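Local coordinates for tyrosinase (Aspergillus oryzae, PDB 6JU8), which probably oxidises L-tyrosine and L-dopa to L-dopaquinone with molecular oxygen at a dinuclear copper centre, a step of melanin biosynthesis, at residues A[324-327]-A[328-332]; A[279-282]-A[283-287]. The protein carries 1 engineered substitution. All coordinates share one frame; numbering follows the deposited sequence.

Contact 1 of 2, residues A[324-327]-A[328-332]; sequences NWMN and LEAIH. With CU (copper (II) ion), chain D.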
ATOM      1  N   ASN A 324     -34.213  -4.401 -12.816  1.00 32.55           N
ATOM      2  CA  ASN A 324     -33.555  -3.126 -13.036  1.00 26.25           C
ATOM      3  C   ASN A 324     -33.316  -2.383 -11.725  1.00 18.74           C
ATOM      4  O   ASN A 324     -33.048  -1.183 -11.700  1.00 19.61           O
ATOM      5  CB  ASN A 324     -34.345  -2.287 -14.032  1.00 25.95           C
ATOM      6  CG  ASN A 324     -34.253  -2.905 -15.422  1.00 33.03           C
ATOM      7  OD1 ASN A 324     -33.275  -3.558 -15.785  1.00 48.49           O
ATOM      8  ND2 ASN A 324     -35.296  -2.699 -16.216  1.00 43.83           N
ATOM      9  N   TRP A 325     -33.342  -3.095 -10.607  1.00 16.17           N
ATOM     10  CA  TRP A 325     -32.843  -2.541  -9.344  1.00 13.93           C
ATOM     11  C   TRP A 325     -32.277  -3.704  -8.530  1.00 12.31           C
ATOM     12  O   TRP A 325     -32.627  -4.861  -8.761  1.00 14.81           O
ATOM     13  CB  TRP A 325     -33.915  -1.779  -8.556  1.00 15.46           C
ATOM     14  CG  TRP A 325     -35.080  -2.632  -8.147  1.00 16.24           C
ATOM     15  CD1 TRP A 325     -36.213  -2.866  -8.879  1.00 17.77           C
ATOM     16  CD2 TRP A 325     -35.222  -3.371  -6.930  1.00 16.64           C
ATOM     17  NE1 TRP A 325     -37.055  -3.702  -8.190  1.00 18.84           N
ATOM     18  CE2 TRP A 325     -36.473  -4.030  -6.996  1.00 18.91           C
ATOM     19  CE3 TRP A 325     -34.442  -3.565  -5.789  1.00 18.64           C
ATOM     20  CZ2 TRP A 325     -36.959  -4.856  -5.974  1.00 23.00           C
ATOM     21  CZ3 TRP A 325     -34.922  -4.380  -4.775  1.00 21.84           C
ATOM     22  CH2 TRP A 325     -36.171  -5.014  -4.874  1.00 22.16           C
ATOM     23  N   MET A 326     -31.446  -3.359  -7.560  1.00 11.86           N
ATOM     24  CA  MET A 326     -30.767  -4.338  -6.717  1.00 11.83           C
ATOM     25  C   MET A 326     -31.007  -4.008  -5.248  1.00 10.96           C
ATOM     26  O   MET A 326     -30.946  -2.835  -4.874  1.00 11.64           O
ATOM     27  CB  MET A 326     -29.269  -4.311  -7.036  1.00 13.50           C
ATOM     28  CG  MET A 326     -28.428  -5.269  -6.216  1.00 13.31           C
ATOM     29  SD  MET A 326     -26.720  -5.270  -6.777  1.00 13.50           S
ATOM     30  CE  MET A 326     -26.849  -6.057  -8.373  1.00 15.36           C
ATOM     31  N   ASN A 327     -31.282  -5.006  -4.409  1.00 10.95           N
ATOM     32  CA  ASN A 327     -31.575  -4.758  -2.998  1.00 10.34           C
ATOM     33  C   ASN A 327     -30.351  -4.262  -2.217  1.00  9.13           C
ATOM     34  O   ASN A 327     -29.201  -4.351  -2.652  1.00 10.32           O
ATOM     35  CB  ASN A 327     -32.168  -6.028  -2.381  1.00 12.16           C
ATOM     36  CG  ASN A 327     -31.176  -7.153  -2.272  1.00 10.62           C
ATOM     37  OD1 ASN A 327     -30.302  -7.131  -1.415  1.00 10.97           O
ATOM     38  ND2 ASN A 327     -31.298  -8.165  -3.135  1.00 15.02           N
ATOM     39  N   LEU A 328     -30.609  -3.739  -1.014  1.00  9.07           N
ATOM     40  CA  LEU A 328     -29.577  -3.164  -0.169  1.00  7.93           C
ATOM     41  C   LEU A 328     -28.439  -4.135   0.141  1.00  9.04           C
ATOM     42  O   LEU A 328     -27.244  -3.809   0.075  1.00  9.24           O
ATOM     43  CB  LEU A 328     -30.210  -2.757   1.173  1.00  8.76           C
ATOM     44  CG  LEU A 328     -29.242  -2.209   2.227  1.00  8.05           C
ATOM     45  CD1 LEU A 328     -28.867  -0.771   1.877  1.00 10.74           C
ATOM     46  CD2 LEU A 328     -29.875  -2.291   3.609  1.00 10.53           C
ATOM     47  N   GLU A 329     -28.795  -5.380   0.486  1.00  8.44           N
ATOM     48  CA  GLU A 329     -27.771  -6.337   0.897  1.00  8.61           C
ATOM     49  C   GLU A 329     -26.884  -6.706  -0.294  1.00  9.07           C
ATOM     50  O   GLU A 329     -25.663  -6.800  -0.132  1.00  9.10           O
ATOM     51  CB  GLU A 329     -28.422  -7.592   1.473  1.00 10.30           C
ATOM     52  CG  GLU A 329     -27.417  -8.560   2.072  1.00 10.53           C
ATOM     53  CD  GLU A 329     -28.050  -9.730   2.795  1.00 10.09           C
ATOM     54  OE1 GLU A 329     -29.271  -9.983   2.700  1.00 10.82           O
ATOM     55  OE2 GLU A 329     -27.268 -10.446   3.453  1.00 11.54           O
ATOM     56  N   ALA A 330     -27.477  -6.896  -1.464  1.00  9.52           N
ATOM     57  CA  ALA A 330     -26.723  -7.227  -2.680  1.00  9.81           C
ATOM     58  C   ALA A 330     -25.762  -6.103  -3.033  1.00  8.91           C
ATOM     59  O   ALA A 330     -24.611  -6.334  -3.424  1.00  9.75           O
ATOM     60  CB  ALA A 330     -27.715  -7.517  -3.812  1.00 11.31           C
ATOM     61  N   ILE A 331     -26.223  -4.845  -2.984  1.00  8.90           N
ATOM     62  CA  ILE A 331     -25.310  -3.735  -3.261  1.00  8.68           C
ATOM     63  C   ILE A 331     -24.151  -3.779  -2.268  1.00  8.64           C
ATOM     64  O   ILE A 331     -22.970  -3.685  -2.606  1.00 10.23           O
ATOM     65  CB  ILE A 331     -26.004  -2.364  -3.210  1.00  8.99           C
ATOM     66  CG1 ILE A 331     -27.043  -2.225  -4.336  1.00 10.14           C
ATOM     67  CG2 ILE A 331     -24.986  -1.238  -3.269  1.00 11.01           C
ATOM     68  CD1 ILE A 331     -27.862  -0.948  -4.279  1.00 11.34           C
ATOM     69  N   HIS A 332     -24.493  -3.896  -0.985  1.00  8.72           N
ATOM     70  CA  HIS A 332     -23.516  -3.973   0.096  1.00  8.10           C
ATOM     71  C   HIS A 332     -22.503  -5.086  -0.123  1.00  8.68           C
ATOM     72  O   HIS A 332     -21.320  -4.895   0.195  1.00  8.87           O
ATOM     73  CB  HIS A 332     -24.281  -4.170   1.406  1.00 11.03           C
ATOM     74  CG  HIS A 332     -23.677  -5.091   2.416  1.00  9.78           C
ATOM     75  ND1 HIS A 332     -23.817  -6.469   2.375  1.00 11.13           N
ATOM     76  CD2 HIS A 332     -22.976  -4.826   3.544  1.00  9.40           C
ATOM     77  CE1 HIS A 332     -23.212  -6.997   3.428  1.00 11.00           C
ATOM     78  NE2 HIS A 332     -22.676  -6.018   4.171  1.00 10.19           N
TER
HETATM   79 CU    CU D 502     -21.007  -5.819   5.560  0.53 10.87          CU
HETATM   80  O   HOH W   1     -21.411  -7.628   6.872  1.00 22.12           O
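Asn327 O accepts from Ile331 N at 3.0 Å, with an N-H...O angle of 170°, and this bond closes the first turn of helix 328-340 on the extended chain before it. Asn327 is the N-cap. Its CG sits between the backbone N and the carbonyl carbon (chi1 69°), which folds the amide back over the first turn. There OD1 takes the N-H of Ala330 at 2.8 Å. The donor stands above the amide carbonyl plane and misses the lone pairs. Met326 lies against the helix through Ala330 and Ile331. Its CG presses on Ala330 CB at 3.4 Å, tighter than usual for two carbons. The same CG meets Ile331 CG1 at 3.8 Å, where the two side chains cross obliquely. Glu329 points its carboxylate elsewhere: OE2 is bonded to Asn99 N, and OE1 to Ser303 OG and Thr304 N. Its carbonyl faces the metal ligand. His332 ND1 donates to Glu329 O at 3.1 Å. Glu329 O lies in the ring plane, and the N-H meets a lone pair of that carbonyl. The bond is bent, with an N-H...O angle of 144°. It probably limits the rotation of the imidazole. His332 NE2 binds copper at 2.2 Å. His336 and His376 bind the same ion. A capped helix start leading into a histidine ligand thus forms part of the dinuclear copper site of the tyrosinase family.

Contact 2 of 2, residues A[279-282]-A[283-287]; sequences SVPT and LQDMT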
ATOM      1  N   SER A 279     -29.803  -1.711 -18.447  1.00 21.32           N
ATOM      2  CA  SER A 279     -28.450  -1.184 -18.491  1.00 21.46           C
ATOM      3  C   SER A 279     -27.679  -1.841 -17.347  1.00 19.90           C
ATOM      4  O   SER A 279     -28.292  -2.496 -16.504  1.00 22.48           O
ATOM      5  CB  SER A 279     -28.402   0.340 -18.326  1.00 25.32           C
ATOM      6  OG  SER A 279     -28.874   0.722 -17.048  1.00 32.90           O
ATOM      7  N   VAL A 280     -26.376  -1.658 -17.354  1.00 18.10           N
ATOM      8  CA  VAL A 280     -25.552  -2.068 -16.223  1.00 16.58           C
ATOM      9  C   VAL A 280     -25.182  -0.805 -15.457  1.00 16.23           C
ATOM     10  O   VAL A 280     -24.352  -0.032 -15.946  1.00 18.85           O
ATOM     11  CB  VAL A 280     -24.276  -2.774 -16.726  1.00 18.86           C
ATOM     12  CG1 VAL A 280     -23.347  -3.028 -15.555  1.00 20.12           C
ATOM     13  CG2 VAL A 280     -24.678  -4.053 -17.456  1.00 21.25           C
ATOM     14  N   PRO A 281     -25.850  -0.546 -14.350  1.00 14.41           N
ATOM     15  CA  PRO A 281     -25.690   0.721 -13.650  1.00 13.82           C
ATOM     16  C   PRO A 281     -24.331   0.854 -12.982  1.00 11.09           C
ATOM     17  O   PRO A 281     -23.712  -0.119 -12.577  1.00 13.76           O
ATOM     18  CB  PRO A 281     -26.775   0.672 -12.567  1.00 16.61           C
ATOM     19  CG  PRO A 281     -27.750  -0.343 -13.080  1.00 14.67           C
ATOM     20  CD  PRO A 281     -26.879  -1.409 -13.702  1.00 16.95           C
ATOM     21  N   THR A 282     -23.903   2.105 -12.857  1.00 11.38           N
ATOM     22  CA  THR A 282     -22.794   2.413 -11.961  1.00 10.79           C
ATOM     23  C   THR A 282     -23.200   2.200 -10.500  1.00  9.77           C
ATOM     24  O   THR A 282     -24.401   2.018 -10.201  1.00 10.37           O
ATOM     25  CB  THR A 282     -22.366   3.867 -12.143  1.00 11.15           C
ATOM     26  OG1 THR A 282     -23.459   4.716 -11.746  1.00 12.05           O
ATOM     27  CG2 THR A 282     -22.016   4.194 -13.595  1.00 13.98           C
ATOM     28  N   LEU A 283     -22.224   2.216  -9.584  1.00  9.93           N
ATOM     29  CA  LEU A 283     -22.580   2.093  -8.176  1.00  9.44           C
ATOM     30  C   LEU A 283     -23.464   3.264  -7.746  1.00  9.84           C
ATOM     31  O   LEU A 283     -24.391   3.060  -6.957  1.00 10.15           O
ATOM     32  CB  LEU A 283     -21.336   1.950  -7.308  1.00  9.64           C
ATOM     33  CG  LEU A 283     -21.549   1.928  -5.792  1.00  9.62           C
ATOM     34  CD1 LEU A 283     -22.507   0.824  -5.342  1.00 11.83           C
ATOM     35  CD2 LEU A 283     -20.181   1.777  -5.098  1.00 10.52           C
ATOM     36  N   GLN A 284     -23.185   4.489  -8.235  1.00 10.11           N
ATOM     37  CA  GLN A 284     -24.053   5.600  -7.822  1.00 10.45           C
ATOM     38  C   GLN A 284     -25.475   5.397  -8.338  1.00 10.58           C
ATOM     39  O   GLN A 284     -26.465   5.638  -7.620  1.00 10.70           O
ATOM     40  CB  GLN A 284     -23.493   6.929  -8.320  1.00 12.24           C
ATOM     41  CG  GLN A 284     -24.349   8.127  -7.915  1.00 11.60           C
ATOM     42  CD  GLN A 284     -23.682   9.429  -8.319  1.00 13.63           C
ATOM     43  OE1 GLN A 284     -24.009   9.959  -9.366  1.00 17.44           O
ATOM     44  NE2 GLN A 284     -22.740   9.917  -7.520  1.00 14.10           N
ATOM     45  N   ASP A 285     -25.590   5.007  -9.610  1.00 10.97           N
ATOM     46  CA  ASP A 285     -26.953   4.836 -10.138  1.00 11.15           C
ATOM     47  C   ASP A 285     -27.686   3.693  -9.463  1.00 10.74           C
ATOM     48  O   ASP A 285     -28.902   3.758  -9.234  1.00 11.09           O
ATOM     49  CB  ASP A 285     -26.899   4.648 -11.659  1.00 14.73           C
ATOM     50  CG  ASP A 285     -28.321   4.660 -12.218  1.00 18.94           C
ATOM     51  OD1 ASP A 285     -29.094   5.585 -11.912  1.00 27.97           O
ATOM     52  OD2 ASP A 285     -28.640   3.750 -12.984  1.00 31.12           O
ATOM     53  N   MET A 286     -26.958   2.606  -9.174  1.00 10.48           N
ATOM     54  CA  MET A 286     -27.636   1.481  -8.496  1.00  9.55           C
ATOM     55  C   MET A 286     -28.177   1.925  -7.152  1.00  9.41           C
ATOM     56  O   MET A 286     -29.275   1.532  -6.722  1.00 10.90           O
ATOM     57  CB  MET A 286     -26.669   0.299  -8.327  1.00  9.97           C
ATOM     58  CG  MET A 286     -27.387  -0.990  -8.004  1.00 11.38           C
ATOM     59  SD  MET A 286     -28.258  -1.680  -9.419  1.00 12.35           S
ATOM     60  CE  MET A 286     -26.899  -2.599 -10.175  1.00 13.81           C
ATOM     61  N   THR A 287     -27.418   2.762  -6.452  1.00 10.19           N
ATOM     62  CA  THR A 287     -27.825   3.294  -5.148  1.00  9.33           C
ATOM     63  C   THR A 287     -29.010   4.221  -5.311  1.00  9.81           C
ATOM     64  O   THR A 287     -30.003   4.194  -4.544  1.00 11.63           O
ATOM     65  CB  THR A 287     -26.616   3.998  -4.491  1.00  9.82           C
ATOM     66  OG1 THR A 287     -25.577   3.028  -4.306  1.00 10.99           O
ATOM     67  CG2 THR A 287     -26.999   4.513  -3.113  1.00 11.87           C
TER
HETATM   68  O   HOH W   2     -27.873   3.139 -15.563  1.00 31.76           O
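Met286 reaches back from the first turn of helix 283-292 to Pro281, one residue before the N-cap. Its CB starts beside the backbone, 3.4 Å from Thr282 O. CG leaves anti to the backbone N (chi1 -164°) and packs outside this turn, on Ile331 CD1. The chain then bends at chi2 and again at chi3, which curls its end over the proline ring. SD lies 3.9 Å from Pro281 CG. CE finishes 3.7 Å from Pro281 CD and touches Pro281 CG as well. Next to this apolar contact the junction is polar. Thr282 is the N-cap: its OG1 accepts from Asp285 N at 3.0 Å, and its carbonyl O accepts from Met286 N at 2.8 Å. The Thr282 and Asp285 side chains cross at about a right angle. Asp285 OD2 lies 3.6 Å from Pro281 CB. It accepts a hydrogen bond from a water at 2.8 Å, and that water is also bonded to Ser279 OG. The same OD2 forms a salt bridge with Arg289 NE, one turn further along the helix. Deeper in the turn, Leu283 O takes both the N-H and the hydroxyl of Thr287, which reach it from opposite faces of its plane. The contact therefore joins an apolar methionine-proline pair to a capped helix start, with one water bridging Ser279 and Asp285. The negative charge of Asp285 would be favoured near the helix N-terminus and is probably also stabilised by Arg289.

Overall arrangement
Contact 2 comes first along the chain and contact 1 follows; helix 298-302 lies between them. Their centres are 10 Å apart, and both fall in the common central domain of tyrosinase. Each marks the start of a helix, 283-292 in contact 2 and 328-340 in contact 1. The two helices pack together near these starts, where Ile331 CG2 meets Leu283 CD1 at 3.8 Å. Met326, from the loop before helix 328-340, sets its CB against Met286 SD at 3.7 Å. Contact 1 carries a copper ligand, whereas contact 2 binds no metal. Leu283 and Met286 thus pack against helix 328-340; the side chains of Leu283 and His332 are about 9 Å apart.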